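Local coordinates for protein geranylgeranyl pyrophosphate synthase (Corynebacterium glutamicum, PDB 3LMD) that probably makes prenyl diphosphates, as a metal-dependent, all-helical prenyltransferase of the FPP/GGPP synthase family, at residues P79-L84 against V202-A207; A85-F88 against P92-E95; T159-H164 against A212-A217. One frame throughout, in Å; residues are numbered along the deposited sequence. Where two conformers were deposited one is given.

Contact 1 of 3, residues P79-L84 against V202-A207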
# COMPACT_ATOMS: atom_id res chain seq x y z
N PRO A 79 7.26 17.97 -4.52
CA PRO A 79 7.39 18.79 -3.31
C PRO A 79 7.67 20.25 -3.63
O PRO A 79 7.17 21.12 -2.91
CB PRO A 79 8.55 18.13 -2.53
CG PRO A 79 9.10 17.02 -3.42
CD PRO A 79 8.13 16.76 -4.52
N MET A 80 8.42 20.53 -4.68
CA MET A 80 8.68 21.93 -5.06
C MET A 80 7.38 22.66 -5.35
O MET A 80 7.18 23.80 -4.93
CB MET A 80 9.60 22.02 -6.31
CG MET A 80 10.01 23.47 -6.65
SD MET A 80 10.75 23.74 -8.32
CE MET A 80 9.25 23.87 -9.31
N PHE A 81 6.48 22.00 -6.08
CA PHE A 81 5.17 22.58 -6.36
C PHE A 81 4.36 22.81 -5.08
O PHE A 81 3.73 23.85 -4.93
CB PHE A 81 4.37 21.71 -7.35
CG PHE A 81 2.99 22.27 -7.66
CD1 PHE A 81 2.82 23.62 -7.96
CD2 PHE A 81 1.87 21.47 -7.60
CE1 PHE A 81 1.54 24.14 -8.23
CE2 PHE A 81 0.59 21.98 -7.90
CZ PHE A 81 0.43 23.30 -8.20
N ALA A 82 4.41 21.87 -4.14
CA ALA A 82 3.72 22.06 -2.85
C ALA A 82 4.27 23.30 -2.09
O ALA A 82 3.51 24.06 -1.45
CB ALA A 82 3.89 20.81 -1.95
N LEU A 83 5.58 23.47 -2.15
CA LEU A 83 6.22 24.62 -1.48
C LEU A 83 5.80 25.95 -2.15
O LEU A 83 5.47 26.91 -1.47
CB LEU A 83 7.76 24.50 -1.48
CG LEU A 83 8.41 23.29 -0.77
CD1 LEU A 83 9.93 23.27 -0.87
CD2 LEU A 83 7.99 23.11 0.67
N LEU A 84 5.82 25.98 -3.48
CA LEU A 84 5.32 27.15 -4.23
C LEU A 84 3.88 27.45 -3.90
O LEU A 84 3.52 28.62 -3.64
CB LEU A 84 5.54 26.95 -5.75
CG LEU A 84 7.01 26.88 -6.17
CD1 LEU A 84 7.14 26.48 -7.63
CD2 LEU A 84 7.63 28.26 -5.94
N VAL A 202 -3.29 13.63 -10.78
CA VAL A 202 -3.95 13.80 -9.48
C VAL A 202 -2.92 14.05 -8.38
O VAL A 202 -3.23 14.72 -7.38
CB VAL A 202 -4.86 12.60 -9.00
CG1 VAL A 202 -6.14 12.52 -9.83
CG2 VAL A 202 -4.06 11.27 -8.96
N LEU A 203 -1.72 13.52 -8.52
CA LEU A 203 -0.74 13.69 -7.45
C LEU A 203 -0.08 15.08 -7.50
O LEU A 203 0.28 15.64 -6.46
CB LEU A 203 0.31 12.60 -7.50
CG LEU A 203 1.29 12.50 -6.32
CD1 LEU A 203 0.61 12.37 -4.93
CD2 LEU A 203 2.17 11.24 -6.61
N ILE A 204 0.07 15.62 -8.69
CA ILE A 204 0.58 17.00 -8.80
C ILE A 204 -0.49 17.96 -8.28
O ILE A 204 -0.19 18.89 -7.52
CB ILE A 204 0.98 17.32 -10.26
CG1 ILE A 204 2.13 16.38 -10.68
CG2 ILE A 204 1.44 18.76 -10.42
CD1 ILE A 204 2.41 16.44 -12.18
N ALA A 205 -1.75 17.71 -8.64
CA ALA A 205 -2.89 18.46 -8.09
C ALA A 205 -2.87 18.39 -6.57
O ALA A 205 -3.11 19.39 -5.89
CB ALA A 205 -4.24 17.92 -8.64
N SER A 206 -2.57 17.20 -6.03
CA SER A 206 -2.53 17.01 -4.59
C SER A 206 -1.43 17.83 -3.92
O SER A 206 -1.61 18.34 -2.84
CB SER A 206 -2.33 15.51 -4.26
OG SER A 206 -2.10 15.34 -2.88
N ALA A 207 -0.26 17.90 -4.54
CA ALA A 207 0.82 18.73 -4.03
C ALA A 207 0.36 20.20 -3.91
O ALA A 207 0.64 20.85 -2.91
CB ALA A 207 2.00 18.63 -4.93
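The carbonyl oxygen of Ala207 is met by two carbons of one small residue. Ala82 CA approaches Ala207 O at 3.3 Å in a weak CA-H...O contact, bent to 135° at the hydrogen. Ala82 CB packs against that same Ala207 O at 3.4 Å. The setting is helix-on-helix packing inside the all-alpha fold of the trans-prenyl diphosphate synthases, where helices 77-86 and 188-214 run in broadly the same sense, their local axes at 35° and 8.6 Å apart at closest approach. Such closeness illustrates how alanines let helix backbones near one another, and here Ala82 CB and Ala207 CB come to 4.1 Å.

Phe81 supplies the bulk beside this alanine pair. Its ring carbon CG stands anti to the backbone N (chi1 179°), which carries the ring across toward helix 188-214. The ring offers its edge to a second carbonyl, with Phe81 CE2 at 3.2 Å and Phe81 CD2 at 3.3 Å from Ile204 O, so the oxygen faces the CD2-CE2 side, close to the ring plane. The side chains of Phe81 and Ile204 cross at about a right angle. Leu340 of helix 335-349 also packs on Phe81, which is buried. The methyl of Ala207 completes the join, Phe81 CD2 resting 3.9 Å from Ala207 CB in an oblique approach to the ring.

Contact 2 of 3, residues A85-F88 against P92-E95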
# COMPACT_ATOMS: atom_id res chain seq x y z
N ALA A 85 3.04 26.42 -3.90
CA ALA A 85 1.64 26.61 -3.55
C ALA A 85 1.49 27.21 -2.16
O ALA A 85 0.58 28.00 -1.93
CB ALA A 85 0.85 25.26 -3.61
N SER A 86 2.35 26.81 -1.22
CA SER A 86 2.23 27.32 0.15
C SER A 86 2.51 28.82 0.21
O SER A 86 2.10 29.49 1.13
CB SER A 86 3.16 26.57 1.12
OG SER A 86 4.49 27.05 1.03
N GLU A 87 3.18 29.36 -0.80
CA GLU A 87 3.50 30.80 -0.80
C GLU A 87 2.24 31.64 -0.84
O GLU A 87 2.30 32.85 -0.58
CB GLU A 87 4.43 31.16 -1.97
CG GLU A 87 5.84 30.62 -1.79
CD GLU A 87 6.64 31.40 -0.72
OE1 GLU A 87 6.12 32.41 -0.20
OE2 GLU A 87 7.78 31.04 -0.42
N PHE A 88 1.09 31.01 -1.13
CA PHE A 88 -0.16 31.75 -1.20
C PHE A 88 -0.93 31.78 0.11
O PHE A 88 -1.99 32.37 0.17
CB PHE A 88 -1.07 31.22 -2.34
CG PHE A 88 -0.54 31.50 -3.71
CD1 PHE A 88 -0.80 32.71 -4.34
CD2 PHE A 88 0.27 30.57 -4.36
CE1 PHE A 88 -0.28 32.98 -5.62
CE2 PHE A 88 0.78 30.79 -5.60
CZ PHE A 88 0.52 32.03 -6.26
N PRO A 92 3.53 30.17 4.81
CA PRO A 92 4.30 29.55 3.72
C PRO A 92 5.46 28.77 4.26
O PRO A 92 6.13 29.20 5.21
CB PRO A 92 4.85 30.74 2.92
CG PRO A 92 4.13 31.95 3.42
CD PRO A 92 3.52 31.64 4.75
N LEU A 93 5.72 27.61 3.65
CA LEU A 93 6.93 26.88 3.97
C LEU A 93 7.04 26.47 5.44
O LEU A 93 8.12 26.23 5.95
CB LEU A 93 8.17 27.68 3.53
CG LEU A 93 8.07 28.22 2.11
CD1 LEU A 93 9.27 29.14 1.81
CD2 LEU A 93 7.99 27.06 1.07
N SER A 94 5.91 26.38 6.13
CA SER A 94 5.92 26.07 7.55
C SER A 94 6.19 24.58 7.75
O SER A 94 6.32 23.83 6.77
CB SER A 94 4.58 26.44 8.15
OG SER A 94 3.56 25.69 7.51
N GLU A 95 6.28 24.13 9.00
CA GLU A 95 6.68 22.75 9.27
C GLU A 95 5.66 21.75 8.65
O GLU A 95 6.04 20.67 8.17
CB GLU A 95 6.81 22.53 10.78
CG GLU A 95 6.88 21.08 11.26
CD GLU A 95 6.01 20.85 12.53
OE1 GLU A 95 5.17 21.73 12.86
OE2 GLU A 95 6.16 19.80 13.19
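Ser86 and Leu93 make the polar link of this contact, which shows how a serine close to the end of a helix can bind the returning connection. Leu93 N donates to Ser86 OG over 2.9 Å, with 149° at the hydrogen. The hydroxyl sits between its own backbone N and carbonyl carbon (chi1 80°), and there it is also hydrogen-bonded back to Leu83 O within helix 77-86. Ser86 OG is thus gripped by two backbone groups, one from the helix and one from the loop, and its rotation is fixed by both.

A weaker polar touch runs between backbones: Pro92 CA meets Ser86 O at 3.4 Å as a CA-H...O contact.

Van der Waals contacts of carbon with oxygen make up the rest. Glu87 bends at chi2, bringing its carboxylate back over the loop although its CB points away. Glu87 OE2 comes to 3.3 Å from Leu93 CD1, and Glu87 OE1 lies 3.8 Å from Pro92 CB. Arg39 of helix 34-55 gives Glu87 OE2 a long, weak ion pair as well. The side chains of Glu87 and Pro92 cross at about a right angle. The second methyl of Leu93, CD2, lies 3.5 Å from Ser86 OG.

In the fold this is the tight connection between helices 77-86 and 95-118, with Ser94 at the N-cap of the latter. Helix 34-55 packs on Leu93 through Ile40 and Ala43, helix 335-349 reaches Glu87 through Val336, and Ala215, just past helix 188-214, touches Ser86.

Contact 3 of 3, residues T159-H164 against A212-A217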
# COMPACT_ATOMS: atom_id res chain seq x y z
N THR A 159 -7.06 14.87 9.82
CA THR A 159 -7.92 13.95 9.05
C THR A 159 -8.27 14.45 7.66
O THR A 159 -8.53 13.63 6.76
CB THR A 159 -9.25 13.63 9.80
OG1 THR A 159 -9.93 14.85 10.08
CG2 THR A 159 -8.98 12.94 11.09
N ASP A 160 -8.32 15.77 7.45
CA ASP A 160 -8.60 16.28 6.11
C ASP A 160 -7.49 15.87 5.13
O ASP A 160 -7.74 15.63 3.96
CB ASP A 160 -8.78 17.80 6.14
CG ASP A 160 -10.01 18.24 6.96
OD1 ASP A 160 -10.87 17.38 7.29
OD2 ASP A 160 -10.11 19.43 7.26
N THR A 161 -6.25 15.81 5.63
CA THR A 161 -5.14 15.37 4.78
C THR A 161 -5.31 13.90 4.45
O THR A 161 -5.09 13.46 3.30
CB THR A 161 -3.77 15.61 5.47
OG1 THR A 161 -3.59 17.03 5.59
CG2 THR A 161 -2.57 14.98 4.65
N VAL A 162 -5.72 13.14 5.46
CA VAL A 162 -5.91 11.69 5.28
C VAL A 162 -7.03 11.42 4.25
O VAL A 162 -6.91 10.55 3.40
CB VAL A 162 -6.23 10.98 6.61
CG1 VAL A 162 -6.49 9.47 6.41
CG2 VAL A 162 -5.05 11.16 7.64
N ALA A 163 -8.13 12.17 4.34
CA ALA A 163 -9.27 12.00 3.43
C ALA A 163 -8.83 12.33 2.02
O ALA A 163 -9.16 11.61 1.05
CB ALA A 163 -10.40 12.96 3.85
N HIS A 164 -8.08 13.42 1.88
CA HIS A 164 -7.57 13.83 0.58
C HIS A 164 -6.59 12.80 0.03
O HIS A 164 -6.62 12.46 -1.16
CB HIS A 164 -6.91 15.20 0.67
CG HIS A 164 -6.24 15.61 -0.59
ND1 HIS A 164 -6.92 16.19 -1.64
CD2 HIS A 164 -4.95 15.47 -1.00
CE1 HIS A 164 -6.07 16.42 -2.64
NE2 HIS A 164 -4.87 15.99 -2.27
N ALA A 212 -0.93 24.47 -0.31
CA ALA A 212 -1.74 25.66 -0.05
C ALA A 212 -2.58 25.49 1.23
O ALA A 212 -2.67 26.42 2.04
CB ALA A 212 -2.64 25.99 -1.25
N MET A 213 -3.20 24.33 1.41
CA MET A 213 -4.07 24.13 2.56
C MET A 213 -3.30 24.22 3.88
O MET A 213 -3.77 24.87 4.83
CB MET A 213 -4.83 22.80 2.49
CG MET A 213 -5.84 22.61 3.69
SD MET A 213 -5.11 21.83 5.15
CE MET A 213 -5.30 20.11 4.54
N HIS A 214 -2.16 23.54 3.97
CA HIS A 214 -1.34 23.59 5.19
C HIS A 214 -0.68 24.94 5.45
O HIS A 214 -0.24 25.18 6.57
CB HIS A 214 -0.32 22.45 5.27
CG HIS A 214 -0.96 21.13 5.58
ND1 HIS A 214 -1.46 20.83 6.83
CD2 HIS A 214 -1.29 20.08 4.78
CE1 HIS A 214 -2.02 19.63 6.81
NE2 HIS A 214 -1.93 19.16 5.57
N ALA A 215 -0.62 25.79 4.44
CA ALA A 215 -0.15 27.16 4.64
C ALA A 215 -1.29 28.10 5.05
O ALA A 215 -1.06 29.30 5.28
CB ALA A 215 0.51 27.66 3.39
N GLY A 216 -2.50 27.55 5.15
CA GLY A 216 -3.70 28.33 5.46
C GLY A 216 -4.19 29.27 4.37
O GLY A 216 -4.82 30.27 4.67
N ALA A 217 -3.93 28.95 3.10
CA ALA A 217 -4.49 29.74 2.00
C ALA A 217 -6.02 29.75 1.99
O ALA A 217 -6.66 28.84 2.51
CB ALA A 217 -3.96 29.22 0.66
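The imidazole of His214 presents its edge to the hydroxyl of Thr161, and the two side chains cross at about a right angle. Thr161 OG1 lies near the ring plane, 2.7 Å from His214 NE2, a short hydrogen bond between the first turn of helix 159-181 and the last turn of helix 188-214. Thr161 CB, too, lies near the plane of the ring, so the CB-OG1 bond points at the ring edge. On the threonine the hydroxyl lies opposite the carbonyl carbon and beside the backbone N (chi1 -66°), the setting that aims it at the histidine.

Met213 approaches from another direction. Its chain, bent at chi2 and chi3, curls back so that its methyl CE hovers 3.6 Å above one face of the neighbouring His214 ring, displaced toward the rim. The same methyl reaches Thr161, with Met213 CE at 3.7 Å from Thr161 OG1. The ring is thereby met on a face and at an edge by different groups.

Behind His214 the helix closes in a Schellman motif: Gly216, with positive phi, donates its N to Met213 O at 3.0 Å, and Ala217 N bonds to Ala212 O. Across the other side of helix 159-181, Thr159 and Ala163 pack on Ser155 of the second subunit.

Asn96, Val97, Ala100 and Leu157 also touch the His214 side chain. The bond with Thr161 OG1 gives His214 NE2 a polar partner and probably limits rotation of the ring.

The three contacts form one continuous patch, their centres about 11 to 12 Å apart in every pairing. Contacts 1 and 2 share helix 77-86 and meet where Leu83 O lies 3.6 Å from Leu93 CD2. Contacts 1 and 3 share helix 188-214 and are tied by a probable hydrogen bond of 2.9 Å between Ser206 OG and His164 NE2. Contacts 2 and 3 abut through packing, Ser86 O lying 3.3 Å from Ala215 CB. Contact 1 is the deepest, its centre about 10 Å from the chain centre. Contacts 1 and 3 join helices, contact 2 a helix end to the following loop. All lie away from Asp115, Asp119, Glu302 and Ser305, known calcium-binding residues with no calcium bound in this chain.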